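Local structure of 178aa long hypothetical molybdenum cofactor biosynthesis protein B (Sulfolobus tokodaii, 3IWT) at residues Gly140-Lys144 with Lys145-Leu149. The protein probably takes part in molybdenum cofactor biosynthesis, where its MoaB/MogA-type domain is expected to bind molybdopterin. Residues are numbered along the deposited sequence; the frame is centred on the assembly and turned at random.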
# COMPACT_ATOMS: atom_id res chain seq x y z
N GLY A 140 -2.02 -12.13 13.51
CA GLY A 140 -2.54 -10.80 13.65
C GLY A 140 -3.53 -10.68 14.78
O GLY A 140 -3.81 -11.65 15.51
N ILE A 141 -4.06 -9.47 14.92
CA ILE A 141 -4.95 -9.10 16.01
C ILE A 141 -6.19 -8.48 15.35
O ILE A 141 -6.05 -7.63 14.46
CB ILE A 141 -4.27 -8.04 16.95
CG1 ILE A 141 -2.98 -8.59 17.60
CG2 ILE A 141 -5.24 -7.54 18.02
CD1 ILE A 141 -1.91 -7.52 17.87
N ILE A 142 -7.37 -8.96 15.73
CA ILE A 142 -8.64 -8.34 15.33
C ILE A 142 -9.48 -8.15 16.58
O ILE A 142 -9.81 -9.10 17.23
CB ILE A 142 -9.44 -9.19 14.32
CG1 ILE A 142 -8.60 -9.47 13.09
CG2 ILE A 142 -10.78 -8.46 13.94
CD1 ILE A 142 -9.19 -10.46 12.11
N GLY A 143 -9.83 -6.91 16.90
CA GLY A 143 -10.50 -6.62 18.16
C GLY A 143 -9.54 -7.00 19.27
O GLY A 143 -8.39 -6.58 19.27
N LYS A 144 -10.00 -7.79 20.22
CA LYS A 144 -9.18 -8.25 21.32
C LYS A 144 -8.80 -9.72 21.15
O LYS A 144 -8.43 -10.39 22.11
CB LYS A 144 -9.92 -8.07 22.64
CG LYS A 144 -10.42 -6.62 22.90
CD LYS A 144 -9.25 -5.59 22.89
CE LYS A 144 -9.74 -4.18 23.29
NZ LYS A 144 -10.07 -3.38 22.06
N LYS A 145 -8.86 -10.20 19.92
CA LYS A 145 -8.59 -11.59 19.58
C LYS A 145 -7.30 -11.74 18.74
O LYS A 145 -6.96 -10.87 17.96
CB LYS A 145 -9.77 -12.16 18.81
CG LYS A 145 -11.14 -11.99 19.57
CD LYS A 145 -12.20 -12.87 18.94
CE LYS A 145 -13.60 -12.47 19.39
NZ LYS A 145 -13.83 -12.58 20.86
N ILE A 146 -6.62 -12.86 18.92
CA ILE A 146 -5.41 -13.17 18.18
C ILE A 146 -5.78 -14.19 17.10
O ILE A 146 -6.66 -15.04 17.30
CB ILE A 146 -4.33 -13.78 19.11
CG1 ILE A 146 -4.11 -12.90 20.35
CG2 ILE A 146 -3.00 -14.01 18.33
CD1 ILE A 146 -3.94 -11.38 20.08
N VAL A 147 -5.13 -14.10 15.95
CA VAL A 147 -5.39 -15.00 14.86
C VAL A 147 -4.07 -15.54 14.34
O VAL A 147 -3.16 -14.76 14.09
CB VAL A 147 -6.14 -14.30 13.70
CG1 VAL A 147 -6.33 -15.27 12.52
CG2 VAL A 147 -7.49 -13.65 14.18
N TYR A 148 -3.96 -16.87 14.21
CA TYR A 148 -2.78 -17.52 13.65
C TYR A 148 -3.21 -18.28 12.40
O TYR A 148 -4.12 -19.11 12.46
CB TYR A 148 -2.13 -18.48 14.63
CG TYR A 148 -1.50 -17.86 15.87
CD1 TYR A 148 -0.20 -17.38 15.84
CD2 TYR A 148 -2.20 -17.79 17.09
CE1 TYR A 148 0.38 -16.82 16.99
CE2 TYR A 148 -1.63 -17.22 18.22
CZ TYR A 148 -0.33 -16.77 18.18
OH TYR A 148 0.23 -16.22 19.32
N LEU A 149 -2.57 -17.97 11.28
CA LEU A 149 -2.81 -18.64 10.02
C LEU A 149 -1.65 -19.58 9.75
O LEU A 149 -0.56 -19.16 9.35
CB LEU A 149 -2.94 -17.62 8.88
CG LEU A 149 -3.89 -16.44 9.06
CD1 LEU A 149 -3.82 -15.48 7.82
CD2 LEU A 149 -5.34 -16.92 9.35
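G140 and I142 pair with V147 and K145 through four backbone hydrogen bonds, two to each pair, in a tight antiparallel beta hairpin whose strand segments 140-142 and 145-149 run at 140° to each other and are joined by a two-residue connection, G143-K144, in a type II' turn, a known form of such hairpins.

I141 and I146, the non-hydrogen-bonded pair between them, lie side by side and point the same way, CG1 of I141 resting 3.9 Å from CD1 of I146. The I146 chain is bent at its second torsion (chi2 -48°), which swings that terminal methyl back toward its partner strand. On the other face I142 and V147 meet on the diagonal, with I142 CD1 4.2 Å from V147 CG2, while K145 lays its CB 3.4 Å from I142 O before its chain leads off to hydrogen-bond V82 O through NZ.

In the turn G143 holds the first corner with a positive phi of 62°, K144 the second. There the bond from K145 N to I142 O spans 3.1 Å, its donor lying well above the carbonyl plane, whereas at the far end G140 N meets V147 O in that plane at 2.9 Å. Between these two pairs I141 CA lies 3.3 Å from K145 O in a CA-H...O contact.

Subunits meet here too, I141 packing on Y93 of a second subunit and I142 on I67 of a third. The hairpin is also stitched into a wider sheet: I146 bonds to D83 and I85 and Y148 to I85 and S87, on and just before strand 84-88, and I141 to R109 of strand 109-110 on the outer side. The face bearing I141 and I146 packs against V176 of helix 154-176; that of I142 and V147 meets F107 and helix 66-77.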